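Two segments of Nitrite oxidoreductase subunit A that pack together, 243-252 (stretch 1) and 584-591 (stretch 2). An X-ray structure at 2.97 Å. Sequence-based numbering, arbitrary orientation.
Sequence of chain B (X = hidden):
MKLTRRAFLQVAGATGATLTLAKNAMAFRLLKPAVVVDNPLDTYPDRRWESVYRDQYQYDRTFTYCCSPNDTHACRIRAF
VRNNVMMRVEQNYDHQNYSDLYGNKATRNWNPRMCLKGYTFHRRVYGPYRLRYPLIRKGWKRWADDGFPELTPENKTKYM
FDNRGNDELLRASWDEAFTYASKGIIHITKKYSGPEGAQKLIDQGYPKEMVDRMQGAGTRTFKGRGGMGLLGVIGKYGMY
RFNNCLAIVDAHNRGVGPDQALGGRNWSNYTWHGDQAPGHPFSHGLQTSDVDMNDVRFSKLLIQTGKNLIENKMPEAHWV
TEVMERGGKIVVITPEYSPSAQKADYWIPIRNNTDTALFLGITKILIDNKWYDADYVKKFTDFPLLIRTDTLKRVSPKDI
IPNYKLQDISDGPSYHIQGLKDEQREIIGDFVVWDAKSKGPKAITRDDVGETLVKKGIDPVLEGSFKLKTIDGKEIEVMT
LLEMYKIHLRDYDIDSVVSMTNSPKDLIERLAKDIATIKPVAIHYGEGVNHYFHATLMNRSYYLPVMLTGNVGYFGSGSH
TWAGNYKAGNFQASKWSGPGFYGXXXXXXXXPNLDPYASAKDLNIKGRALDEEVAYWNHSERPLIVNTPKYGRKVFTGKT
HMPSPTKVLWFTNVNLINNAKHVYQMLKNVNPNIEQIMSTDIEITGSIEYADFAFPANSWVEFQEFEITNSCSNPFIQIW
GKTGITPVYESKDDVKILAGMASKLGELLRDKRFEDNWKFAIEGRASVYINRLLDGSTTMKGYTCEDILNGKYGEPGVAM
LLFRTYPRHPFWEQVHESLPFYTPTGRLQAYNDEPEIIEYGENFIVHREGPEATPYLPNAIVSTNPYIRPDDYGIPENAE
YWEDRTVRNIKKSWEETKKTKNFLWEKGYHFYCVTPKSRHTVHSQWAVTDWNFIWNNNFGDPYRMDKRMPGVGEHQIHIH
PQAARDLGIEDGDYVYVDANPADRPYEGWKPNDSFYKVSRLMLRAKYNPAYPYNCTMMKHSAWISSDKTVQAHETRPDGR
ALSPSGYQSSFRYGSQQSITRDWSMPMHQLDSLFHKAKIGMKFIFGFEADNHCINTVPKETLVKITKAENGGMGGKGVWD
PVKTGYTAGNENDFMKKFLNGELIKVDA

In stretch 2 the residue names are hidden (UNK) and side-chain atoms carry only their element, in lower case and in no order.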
ATOM      1  N   ASN B 243     -17.444 -29.169   2.073  1.00 31.04           N
ATOM      2  CA  ASN B 243     -16.914 -30.178   1.143  1.00 36.67           C
ATOM      3  C   ASN B 243     -17.038 -31.537   1.814  1.00 36.78           C
ATOM      4  O   ASN B 243     -17.376 -32.501   1.168  1.00 37.27           O
ATOM      5  CB  ASN B 243     -15.439 -29.897   0.931  1.00 30.00           C
ATOM      6  CG  ASN B 243     -15.234 -28.734   0.011  1.00 30.00           C
ATOM      7  OD1 ASN B 243     -16.121 -28.399  -0.733  1.00 30.00           O
ATOM      8  ND2 ASN B 243     -14.070 -28.138   0.041  1.00 30.00           N
ATOM      9  N   ASN B 244     -16.749 -31.587   3.096  1.00 36.39           N
ATOM     10  CA  ASN B 244     -16.845 -32.867   3.826  1.00 38.68           C
ATOM     11  C   ASN B 244     -18.291 -33.349   3.834  1.00 40.09           C
ATOM     12  O   ASN B 244     -18.511 -34.510   3.622  1.00 39.44           O
ATOM     13  CB  ASN B 244     -16.299 -32.701   5.235  1.00 30.00           C
ATOM     14  CG  ASN B 244     -16.124 -34.030   5.903  1.00 30.00           C
ATOM     15  OD1 ASN B 244     -16.273 -35.050   5.270  1.00 30.00           O
ATOM     16  ND2 ASN B 244     -15.850 -34.021   7.182  1.00 30.00           N
ATOM     17  N   CYS B 245     -19.227 -32.437   4.036  1.00 35.43           N
ATOM     18  CA  CYS B 245     -20.672 -32.714   4.145  1.00 31.75           C
ATOM     19  C   CYS B 245     -21.205 -33.309   2.856  1.00 30.53           C
ATOM     20  O   CYS B 245     -22.202 -33.941   2.886  1.00 34.22           O
ATOM     21  CB  CYS B 245     -21.406 -31.405   4.347  1.00 30.30           C
ATOM     22  SG  CYS B 245     -21.584 -30.932   6.074  1.00 43.18           S
ATOM     23  N   LEU B 246     -20.608 -32.976   1.742  1.00 35.78           N
ATOM     24  CA  LEU B 246     -21.092 -33.482   0.463  1.00 39.81           C
ATOM     25  C   LEU B 246     -21.021 -34.998   0.360  1.00 38.40           C
ATOM     26  O   LEU B 246     -21.553 -35.558  -0.605  1.00 34.50           O
ATOM     27  CB  LEU B 246     -20.308 -32.848  -0.683  1.00 32.49           C
ATOM     28  CG  LEU B 246     -20.584 -31.360  -0.882  1.00 26.42           C
ATOM     29  CD1 LEU B 246     -19.673 -30.814  -1.949  1.00 36.85           C
ATOM     30  CD2 LEU B 246     -22.040 -31.124  -1.250  1.00 20.68           C
ATOM     31  N   ALA B 247     -20.369 -35.669   1.313  1.00 36.73           N
ATOM     32  CA  ALA B 247     -20.423 -37.124   1.354  1.00 30.36           C
ATOM     33  C   ALA B 247     -21.858 -37.622   1.467  1.00 35.66           C
ATOM     34  O   ALA B 247     -22.188 -38.684   0.928  1.00 40.30           O
ATOM     35  CB  ALA B 247     -19.578 -37.651   2.515  1.00 32.15           C
ATOM     36  N   ILE B 248     -22.719 -36.876   2.167  1.00 32.06           N
ATOM     37  CA  ILE B 248     -24.130 -37.248   2.249  1.00 29.18           C
ATOM     38  C   ILE B 248     -24.766 -37.231   0.866  1.00 32.48           C
ATOM     39  O   ILE B 248     -25.515 -38.142   0.496  1.00 43.36           O
ATOM     40  CB  ILE B 248     -24.885 -36.317   3.214  1.00 29.00           C
ATOM     41  CG1 ILE B 248     -24.262 -36.343   4.607  1.00 35.52           C
ATOM     42  CG2 ILE B 248     -26.348 -36.722   3.299  1.00 31.77           C
ATOM     43  CD1 ILE B 248     -24.863 -35.311   5.542  1.00 37.24           C
ATOM     44  N   VAL B 249     -24.489 -36.183   0.084  1.00 30.84           N
ATOM     45  CA  VAL B 249     -25.047 -36.097  -1.263  1.00 37.33           C
ATOM     46  C   VAL B 249     -24.562 -37.265  -2.109  1.00 36.68           C
ATOM     47  O   VAL B 249     -25.310 -37.814  -2.928  1.00 34.81           O
ATOM     48  CB  VAL B 249     -24.695 -34.746  -1.913  1.00 36.25           C
ATOM     49  CG1 VAL B 249     -25.660 -34.435  -3.047  1.00 31.96           C
ATOM     50  CG2 VAL B 249     -24.710 -33.636  -0.878  1.00 26.47           C
ATOM     51  N   ASP B 250     -23.303 -37.666  -1.921  1.00 35.89           N
ATOM     52  CA  ASP B 250     -22.787 -38.838  -2.619  1.00 34.63           C
ATOM     53  C   ASP B 250     -23.542 -40.093  -2.204  1.00 29.98           C
ATOM     54  O   ASP B 250     -23.816 -40.965  -3.036  1.00 37.26           O
ATOM     55  CB  ASP B 250     -21.292 -38.989  -2.346  1.00 35.79           C
ATOM     56  CG  ASP B 250     -20.657 -40.085  -3.174  1.00 40.94           C
ATOM     57  OD1 ASP B 250     -20.480 -39.883  -4.394  1.00 38.41           O
ATOM     58  OD2 ASP B 250     -20.331 -41.149  -2.605  1.00 47.16           O
ATOM     59  N   ALA B 251     -23.879 -40.204  -0.917  1.00 29.33           N
ATOM     60  CA  ALA B 251     -24.688 -41.328  -0.455  1.00 35.18           C
ATOM     61  C   ALA B 251     -26.055 -41.337  -1.129  1.00 33.08           C
ATOM     62  O   ALA B 251     -26.582 -42.403  -1.466  1.00 36.81           O
ATOM     63  CB  ALA B 251     -24.836 -41.279   1.066  1.00 37.86           C
ATOM     64  N   HIS B 252     -26.651 -40.158  -1.324  1.00 32.85           N
ATOM     65  CA  HIS B 252     -27.935 -40.089  -2.015  1.00 35.30           C
ATOM     66  C   HIS B 252     -27.777 -40.379  -3.503  1.00 35.24           C
ATOM     67  O   HIS B 252     -28.644 -41.016  -4.114  1.00 34.74           O
ATOM     68  CB  HIS B 252     -28.573 -38.716  -1.804  1.00 33.07           C
ATOM     69  CG  HIS B 252     -29.160 -38.525  -0.440  1.00 27.60           C
ATOM     70  ND1 HIS B 252     -30.382 -39.051  -0.075  1.00 26.03           N
ATOM     71  CD2 HIS B 252     -28.696 -37.865   0.648  1.00 36.09           C
ATOM     72  CE1 HIS B 252     -30.643 -38.723   1.177  1.00 31.50           C
ATOM     73  NE2 HIS B 252     -29.636 -38.003   1.639  1.00 34.07           N
ATOM     74  N   UNK B 584     -12.790 -28.985  13.267  1.00 36.38           N
ATOM     75  CA  UNK B 584     -13.715 -28.159  12.499  1.00 30.54           C
ATOM     76  C   UNK B 584     -13.930 -28.695  11.086  1.00 34.14           C
ATOM     77  O   UNK B 584     -15.068 -28.733  10.603  1.00 35.10           O
ATOM     78  c   UNK B 584     -16.368 -25.777  12.398  1.00 28.57           C
ATOM     79  c   UNK B 584     -13.922 -25.821  11.503  1.00 39.36           C
ATOM     80  c   UNK B 584     -15.306 -25.455  11.548  1.00 27.86           C
ATOM     81  c   UNK B 584     -16.798 -24.040  10.209  1.00 29.74           C
ATOM     82  c   UNK B 584     -15.543 -24.587  10.465  1.00 24.45           C
ATOM     83  c   UNK B 584     -17.816 -24.374  11.055  1.00 29.13           C
ATOM     84  c   UNK B 584     -17.612 -25.233  12.139  1.00 29.39           C
ATOM     85  n   UNK B 584     -14.359 -24.432   9.794  1.00 29.08           N
ATOM     86  c   UNK B 584     -13.198 -26.721  12.454  1.00 33.94           C
ATOM     87  c   UNK B 584     -13.392 -25.174  10.425  1.00 37.37           C
ATOM     88  N   UNK B 585     -12.859 -29.115  10.409  1.00 33.19           N
ATOM     89  CA  UNK B 585     -12.950 -29.482   8.998  1.00 37.33           C
ATOM     90  C   UNK B 585     -13.063 -30.984   8.756  1.00 35.70           C
ATOM     91  O   UNK B 585     -13.543 -31.389   7.685  1.00 36.59           O
ATOM     92  c   UNK B 585     -11.751 -28.920   8.208  1.00 33.18           C
ATOM     93  c   UNK B 585     -10.451 -29.534   8.704  1.00 36.76           C
ATOM     94  c   UNK B 585     -11.714 -27.405   8.304  1.00 31.76           C
ATOM     95  N   UNK B 586     -12.644 -31.820   9.704  1.00 40.04           N
ATOM     96  CA  UNK B 586     -12.632 -33.264   9.509  1.00 40.34           C
ATOM     97  C   UNK B 586     -13.483 -33.980  10.551  1.00 39.06           C
ATOM     98  O   UNK B 586     -13.214 -35.129  10.902  1.00 48.41           O
ATOM     99  c   UNK B 586     -11.201 -33.802   9.527  1.00 41.99           C
ATOM    100  N   UNK B 587     -14.519 -33.310  11.048  1.00 41.57           N
ATOM    101  CA  UNK B 587     -15.474 -33.968  11.926  1.00 42.50           C
ATOM    102  C   UNK B 587     -16.297 -34.967  11.123  1.00 40.82           C
ATOM    103  O   UNK B 587     -16.604 -34.737   9.949  1.00 47.37           O
ATOM    104  o   UNK B 587     -18.296 -32.045  15.405  1.00 47.63           O
ATOM    105  c   UNK B 587     -16.388 -32.935  12.585  1.00 36.89           C
ATOM    106  c   UNK B 587     -18.200 -32.647  14.315  1.00 44.93           C
ATOM    107  o   UNK B 587     -19.138 -32.717  13.493  1.00 51.37           O
ATOM    108  c   UNK B 587     -16.885 -33.318  13.969  1.00 40.23           C
ATOM    109  N   UNK B 588     -16.641 -36.089  11.751  1.00 40.54           N
ATOM    110  CA  UNK B 588     -17.408 -37.115  11.056  1.00 42.14           C
ATOM    111  C   UNK B 588     -18.773 -36.563  10.667  1.00 35.84           C
ATOM    112  O   UNK B 588     -19.582 -36.212  11.532  1.00 37.70           O
ATOM    113  o   UNK B 588     -18.434 -39.405   9.974  1.00 43.04           O
ATOM    114  o   UNK B 588     -17.967 -40.699  11.674  1.00 45.38           O
ATOM    115  c   UNK B 588     -17.550 -38.362  11.928  1.00 39.44           C
ATOM    116  c   UNK B 588     -18.019 -39.574  11.139  1.00 41.12           C
ATOM    117  N   UNK B 589     -19.019 -36.480   9.357  1.00 34.87           N
ATOM    118  CA  UNK B 589     -20.270 -35.914   8.861  1.00 35.02           C
ATOM    119  C   UNK B 589     -21.455 -36.749   9.318  1.00 35.74           C
ATOM    120  O   UNK B 589     -22.502 -36.213   9.701  1.00 41.03           O
ATOM    121  c   UNK B 589     -19.166 -34.792   6.930  1.00 36.00           C
ATOM    122  c   UNK B 589     -21.565 -35.390   6.784  1.00 39.07           C
ATOM    123  c   UNK B 589     -20.217 -35.794   7.328  1.00 40.72           C
ATOM    124  N   UNK B 590     -21.303 -38.068   9.311  1.00 41.46           N
ATOM    125  CA  UNK B 590     -22.377 -38.970   9.683  1.00 42.17           C
ATOM    126  C   UNK B 590     -22.409 -39.202  11.186  1.00 39.01           C
ATOM    127  O   UNK B 590     -23.353 -39.821  11.689  1.00 40.48           O
ATOM    128  c   UNK B 590     -23.758 -40.625   6.951  1.00 42.66           C
ATOM    129  c   UNK B 590     -21.645 -39.592   6.583  1.00 33.11           C
ATOM    130  c   UNK B 590     -22.233 -40.289   8.918  1.00 38.51           C
ATOM    131  c   UNK B 590     -21.923 -39.486   5.230  1.00 31.44           C
ATOM    132  c   UNK B 590     -22.549 -40.175   7.453  1.00 37.56           C
ATOM    133  c   UNK B 590     -24.041 -40.523   5.598  1.00 46.18           C
ATOM    134  c   UNK B 590     -23.124 -39.951   4.740  1.00 33.14           C
ATOM    135  N   UNK B 591     -21.394 -38.723  11.911  1.00 39.99           N
ATOM    136  CA  UNK B 591     -21.357 -38.801  13.373  1.00 44.24           C
ATOM    137  C   UNK B 591     -20.945 -37.457  13.969  1.00 47.19           C
ATOM    138  O   UNK B 591     -19.870 -37.328  14.563  1.00 48.12           O
ATOM    139  c   UNK B 591     -20.113 -43.642  14.187  1.00 41.18           C
ATOM    140  c   UNK B 591     -20.939 -41.316  13.720  1.00 37.59           C
ATOM    141  n   UNK B 591     -21.116 -43.517  15.264  1.00 44.26           N
ATOM    142  c   UNK B 591     -20.398 -39.901  13.819  1.00 42.23           C
ATOM    143  c   UNK B 591     -19.773 -42.291  13.614  1.00 33.01           C
TER

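Position 584 carries ten side-chain atoms: one carbon, then fused five- and six-membered rings that hold eight carbons and a nitrogen. Only an indole fits, so this is Trp584. Its side chain is out of reach of stretch 1 and takes no part in the contact.

Position 585 has three side-chain carbons, one carrying the other two. A branch at CB with no oxygen gives Val585. Its side chain makes no close contact; the approach is made by its backbone, with Val585 O 3.5 Å from Asn244 ND2.

At position 586 a single carbon follows CA, which identifies Ala586. Its phi/psi of -121/29 is the first to leave helical values, and its CB points away from stretch 1.

Position 587 shows three carbons in a row, the third carrying two oxygens: a carboxylate two carbons beyond CB, hence Glu587. The side chain stays clear of stretch 1, whereas the backbone Glu587 O lies 3.0 Å from Asn244 ND2. That distance suits a polar contact, but the geometry does not settle whether it is a hydrogen bond.

Position 588 has two carbons, the second with two oxygens, which is Asp588. Its CB points away from stretch 1. The carboxylate serves its own segment, Asp588 OD1 accepting a hydrogen bond from the backbone N of position 590 at 3.2 Å.

Position 589 again has three carbons branching at CB, so it is Val589. Its CB points toward the helix, and its CA is 5.7 Å from the CA of Cys245. One methyl, Val589 CG2, lies 3.3 Å from Asn244 CG and 3.7 Å from Cys245 N; the other, Val589 CG1, is 3.5 Å from Ile248 CD1.

Position 590 holds one carbon and a ring of six carbons with no heteroatom, which is Phe590. Its CB points sideways, but chi1 of -71° (m) accompanies a ring that comes nearer the helix. Ala247 CB, 4.0 Å from Phe590 CE2, and Ala251 CB, 4.3 Å from Phe590 CZ, lie at the ring edge. Ile248 CG1 approaches obliquely, 3.8 Å from Phe590 CZ, in an off-centre CH-pi contact.

Position 591 has four carbons in a row ending in nitrogen, hence Lys591, exposed and out of reach of stretch 1.

The contact buries 355 Å² in total. On the stretch 2 side it rests mainly on Val589 and Phe590, of which stretch 1 covers 93 and 67 Å²; on the helix Asn244, with 69 Å² covered, contributes most. Their contacts overlap at Ile248, with Val589 also against Asn244 and Cys245 and Phe590 also against Ala247 and Ala251, while Asn244 ND2 lies near the carbonyl oxygens of Val585 and Glu587.

Stretch 2, residues 584-591: WVAEDVFK
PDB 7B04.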